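Local coordinates for oligopeptide-binding protein AppA (Bacillus subtilis, PDB 1XOC) that captures oligopeptides for an ABC permease that imports them and can stand in for the OPP system in sporulation and competence, at residues A[359-368]-A[388-398]. Residues are numbered along the deposited sequence; the frame is centred on the assembly and turned at random. Where two conformers were deposited one is given.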
loop_
_atom_site.group_PDB
_atom_site.type_symbol
_atom_site.label_atom_id
_atom_site.label_comp_id
_atom_site.label_asym_id
_atom_site.label_seq_id
_atom_site.Cartn_x
_atom_site.Cartn_y
_atom_site.Cartn_z
ATOM N N LYS A 359 25.759 4.515 -21.960
ATOM C CA LYS A 359 24.590 4.540 -22.830
ATOM C C LYS A 359 23.354 4.565 -21.959
ATOM O O LYS A 359 23.378 4.035 -20.857
ATOM C CB LYS A 359 24.591 3.347 -23.792
ATOM C CG LYS A 359 24.276 1.984 -23.191
ATOM C CD LYS A 359 24.399 0.849 -24.232
ATOM C CE LYS A 359 23.693 -0.448 -23.765
ATOM N NZ LYS A 359 23.083 -1.247 -24.888
ATOM N N PHE A 360 22.292 5.199 -22.443
ATOM C CA PHE A 360 21.056 5.313 -21.681
ATOM C C PHE A 360 20.273 4.018 -21.895
ATOM O O PHE A 360 19.450 3.921 -22.796
ATOM C CB PHE A 360 20.245 6.529 -22.123
ATOM C CG PHE A 360 19.408 7.136 -21.026
ATOM C CD1 PHE A 360 19.468 8.497 -20.773
ATOM C CD2 PHE A 360 18.561 6.348 -20.237
ATOM C CE1 PHE A 360 18.704 9.075 -19.774
ATOM C CE2 PHE A 360 17.787 6.935 -19.227
ATOM C CZ PHE A 360 17.869 8.295 -19.002
ATOM N N SER A 361 20.583 3.033 -21.053
ATOM C CA SER A 361 20.025 1.695 -21.114
ATOM C C SER A 361 19.763 1.203 -19.697
ATOM O O SER A 361 20.653 1.276 -18.847
ATOM C CB SER A 361 21.029 0.757 -21.764
ATOM O OG SER A 361 20.552 -0.575 -21.758
ATOM N N PHE A 362 18.551 0.704 -19.455
ATOM C CA PHE A 362 18.175 0.194 -18.138
ATOM C C PHE A 362 17.060 -0.844 -18.222
ATOM O O PHE A 362 16.416 -1.009 -19.248
ATOM C CB PHE A 362 17.749 1.342 -17.210
ATOM C CG PHE A 362 16.484 2.033 -17.629
ATOM C CD1 PHE A 362 15.250 1.665 -17.076
ATOM C CD2 PHE A 362 16.519 3.053 -18.566
ATOM C CE1 PHE A 362 14.095 2.290 -17.480
ATOM C CE2 PHE A 362 15.386 3.677 -18.971
ATOM C CZ PHE A 362 14.155 3.319 -18.410
ATOM N N THR A 363 16.821 -1.501 -17.088
ATOM C CA THR A 363 15.756 -2.480 -16.944
ATOM C C THR A 363 14.569 -1.894 -16.150
ATOM O O THR A 363 14.723 -1.324 -15.047
ATOM C CB THR A 363 16.290 -3.752 -16.287
ATOM O OG1 THR A 363 17.330 -4.294 -17.119
ATOM C CG2 THR A 363 15.194 -4.802 -16.075
ATOM N N LEU A 364 13.373 -2.027 -16.737
ATOM C CA LEU A 364 12.110 -1.652 -16.100
ATOM C C LEU A 364 11.372 -2.897 -15.606
ATOM O O LEU A 364 10.900 -3.734 -16.399
ATOM C CB LEU A 364 11.236 -0.910 -17.098
ATOM C CG LEU A 364 9.881 -0.344 -16.643
ATOM C CD1 LEU A 364 10.016 0.692 -15.545
ATOM C CD2 LEU A 364 9.144 0.268 -17.817
ATOM N N LYS A 365 11.242 -2.994 -14.280
ATOM C CA LYS A 365 10.574 -4.122 -13.648
ATOM C C LYS A 365 9.117 -3.823 -13.319
ATOM O O LYS A 365 8.748 -2.665 -13.050
ATOM C CB LYS A 365 11.264 -4.486 -12.330
ATOM C CG LYS A 365 12.598 -5.118 -12.447
ATOM C CD LYS A 365 13.220 -5.395 -11.076
ATOM C CE LYS A 365 14.443 -6.274 -11.245
ATOM N NZ LYS A 365 15.212 -6.489 -9.984
ATOM N N THR A 366 8.291 -4.868 -13.296
ATOM C CA THR A 366 6.964 -4.765 -12.666
ATOM C C THR A 366 6.508 -6.126 -12.196
ATOM O O THR A 366 7.229 -7.120 -12.438
ATOM C CB THR A 366 5.900 -4.135 -13.601
ATOM O OG1 THR A 366 4.783 -3.716 -12.784
ATOM C CG2 THR A 366 5.430 -5.088 -14.639
ATOM N N ASN A 367 5.346 -6.211 -11.556
ATOM C CA ASN A 367 4.929 -7.464 -10.930
ATOM C C ASN A 367 4.148 -8.425 -11.822
ATOM O O ASN A 367 3.181 -8.034 -12.483
ATOM C CB ASN A 367 4.149 -7.208 -9.632
ATOM C CG ASN A 367 3.017 -6.235 -9.800
ATOM O OD1 ASN A 367 3.231 -5.097 -10.206
ATOM N ND2 ASN A 367 1.806 -6.673 -9.458
ATOM N N GLN A 368 4.606 -9.691 -11.821
ATOM C CA GLN A 368 3.957 -10.835 -12.492
ATOM C C GLN A 368 2.468 -10.916 -12.163
ATOM O O GLN A 368 2.092 -11.014 -10.992
ATOM C CB GLN A 368 4.655 -12.140 -12.092
ATOM C CG GLN A 368 4.144 -13.371 -12.847
ATOM C CD GLN A 368 4.754 -14.666 -12.359
ATOM O OE1 GLN A 368 4.560 -15.711 -12.985
ATOM N NE2 GLN A 368 5.489 -14.623 -11.243
ATOM N N GLY A 388 15.694 7.522 -28.157
ATOM C CA GLY A 388 17.030 6.953 -28.013
ATOM C C GLY A 388 17.367 6.415 -26.641
ATOM O O GLY A 388 18.532 6.375 -26.251
ATOM N N ILE A 389 16.344 5.986 -25.906
ATOM C CA ILE A 389 16.541 5.360 -24.614
ATOM C C ILE A 389 16.148 3.883 -24.716
ATOM O O ILE A 389 15.051 3.562 -25.176
ATOM C CB ILE A 389 15.702 6.066 -23.555
ATOM C CG1 ILE A 389 16.282 7.470 -23.322
ATOM C CG2 ILE A 389 15.674 5.248 -22.265
ATOM C CD1 ILE A 389 15.530 8.311 -22.304
ATOM N N GLU A 390 17.051 3.009 -24.277
ATOM C CA GLU A 390 16.899 1.561 -24.380
ATOM C C GLU A 390 16.401 0.985 -23.054
ATOM O O GLU A 390 17.056 1.102 -22.018
ATOM C CB GLU A 390 18.246 0.926 -24.761
ATOM C CG GLU A 390 18.254 -0.597 -24.811
ATOM C CD GLU A 390 19.571 -1.177 -25.289
ATOM O OE1 GLU A 390 20.619 -1.007 -24.624
ATOM O OE2 GLU A 390 19.565 -1.826 -26.350
ATOM N N VAL A 391 15.241 0.346 -23.095
ATOM C CA VAL A 391 14.700 -0.301 -21.900
ATOM C C VAL A 391 14.451 -1.797 -22.125
ATOM O O VAL A 391 13.920 -2.199 -23.162
ATOM C CB VAL A 391 13.507 0.498 -21.249
ATOM C CG1 VAL A 391 12.935 1.528 -22.117
ATOM C CG2 VAL A 391 12.452 -0.417 -20.591
ATOM N N LYS A 392 14.957 -2.593 -21.182
ATOM C CA LYS A 392 14.673 -4.014 -21.057
ATOM C C LYS A 392 13.545 -4.146 -20.057
ATOM O O LYS A 392 13.615 -3.564 -18.972
ATOM C CB LYS A 392 15.901 -4.763 -20.518
ATOM C CG LYS A 392 15.694 -6.299 -20.372
ATOM C CD LYS A 392 16.971 -7.069 -19.968
ATOM C CE LYS A 392 17.168 -7.066 -18.448
ATOM N NZ LYS A 392 16.220 -7.969 -17.722
ATOM N N THR A 393 12.514 -4.910 -20.380
ATOM C CA THR A 393 11.440 -5.100 -19.403
ATOM C C THR A 393 11.699 -6.403 -18.641
ATOM O O THR A 393 12.330 -7.321 -19.172
ATOM C CB THR A 393 10.032 -5.076 -20.051
ATOM O OG1 THR A 393 9.896 -6.159 -20.964
ATOM C CG2 THR A 393 9.780 -3.794 -20.797
ATOM N N GLN A 394 11.249 -6.469 -17.388
ATOM C CA GLN A 394 11.409 -7.682 -16.601
ATOM C C GLN A 394 10.222 -7.812 -15.665
ATOM O O GLN A 394 9.910 -6.889 -14.939
ATOM C CB GLN A 394 12.734 -7.669 -15.839
ATOM C CG GLN A 394 13.085 -9.012 -15.198
ATOM C CD GLN A 394 14.239 -8.924 -14.204
ATOM O OE1 GLN A 394 14.322 -9.730 -13.295
ATOM N NE2 GLN A 394 15.108 -7.948 -14.360
ATOM N N ILE A 395 9.563 -8.953 -15.698
ATOM C CA ILE A 395 8.392 -9.217 -14.869
ATOM C C ILE A 395 8.881 -10.084 -13.715
ATOM O O ILE A 395 9.592 -11.072 -13.948
ATOM C CB ILE A 395 7.310 -9.956 -15.712
ATOM C CG1 ILE A 395 6.782 -9.039 -16.832
ATOM C CG2 ILE A 395 6.166 -10.397 -14.826
ATOM C CD1 ILE A 395 5.996 -9.766 -17.906
ATOM N N VAL A 396 8.544 -9.722 -12.487
ATOM C CA VAL A 396 9.008 -10.464 -11.336
ATOM C C VAL A 396 7.869 -10.756 -10.371
ATOM O O VAL A 396 6.912 -9.989 -10.233
ATOM C CB VAL A 396 10.350 -9.863 -10.685
ATOM C CG1 VAL A 396 10.955 -8.610 -11.422
ATOM C CG2 VAL A 396 10.364 -9.828 -9.204
ATOM N N GLU A 397 7.962 -11.915 -9.742
ATOM C CA GLU A 397 6.924 -12.389 -8.849
ATOM C C GLU A 397 6.801 -11.413 -7.693
ATOM O O GLU A 397 7.797 -10.878 -7.224
ATOM C CB GLU A 397 7.321 -13.781 -8.327
ATOM C CG GLU A 397 6.281 -14.426 -7.419
ATOM C CD GLU A 397 6.421 -14.042 -5.946
ATOM O OE1 GLU A 397 5.371 -13.889 -5.260
ATOM O OE2 GLU A 397 7.579 -13.908 -5.482
ATOM N N TRP A 398 5.570 -11.179 -7.256
ATOM C CA TRP A 398 5.247 -10.106 -6.300
ATOM C C TRP A 398 6.093 -10.103 -5.039
ATOM O O TRP A 398 6.724 -9.106 -4.743
ATOM C CB TRP A 398 3.789 -10.223 -5.896
ATOM C CG TRP A 398 3.338 -9.202 -4.898
ATOM C CD1 TRP A 398 2.898 -9.440 -3.631
ATOM C CD2 TRP A 398 3.337 -7.784 -5.073
ATOM N NE1 TRP A 398 2.575 -8.236 -3.008
ATOM C CE2 TRP A 398 2.842 -7.206 -3.875
ATOM C CE3 TRP A 398 3.667 -6.941 -6.128
ATOM C CZ2 TRP A 398 2.706 -5.831 -3.720
ATOM C CZ3 TRP A 398 3.506 -5.575 -5.974
ATOM C CH2 TRP A 398 3.044 -5.036 -4.783
HETATM O O HOH W 1 3.317 -12.556 -8.669
#
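Glu390 reaches across to Lys359 and Ser361 where two neighbouring parallel strands start, the outer pieces of a beta-alpha-beta unit whose connecting helix is 371-385. The Glu390 side chain runs outward from CB, which sits 3.8 Å from Phe360 O; CG, placed anti to the backbone N (chi1 176°), passes beside the Ser361 hydroxyl; CD carries OE1 into a double grip. Ser361 OG donates to OE1 from the anti side, somewhat out of the carboxylate plane, and Lys359 NZ forms a salt bridge with Glu390 OE1, modelled at 2.5 Å, so short that the exact length is doubtful. A glutamine here would probably leave the Lys359 ammonium without this countercharge.

Between the strands, backbone bonds run in parallel register from Glu390 N to Phe360 O as far as Gln368 N to Val396 O. At the start of the strands the contacts turn apolar: Ile389 CD1 stands almost squarely over the Phe360 ring, 3.9 Å from its centroid, while its CG2 branch meets the edge of the Phe362 ring. Val391 CB covers a face of that second ring, offset toward the rim, and Val391 CG2 touches Leu364 CB at 3.7 Å. From the face it shares with Phe362 and Val391, Leu364 packs on helix 371-385.

At the far end the pair reaches the bound peptide: Asn367 ND2 hydrogen-bonds to its backbone, and Trp398 packs on it. Trp398 NE1 hydrogen-bonds to Asp42 OD1. Between these two peptide-contacting residues, Asn367 CB abuts the indole edge, 3.5 Å from Trp398 CE3.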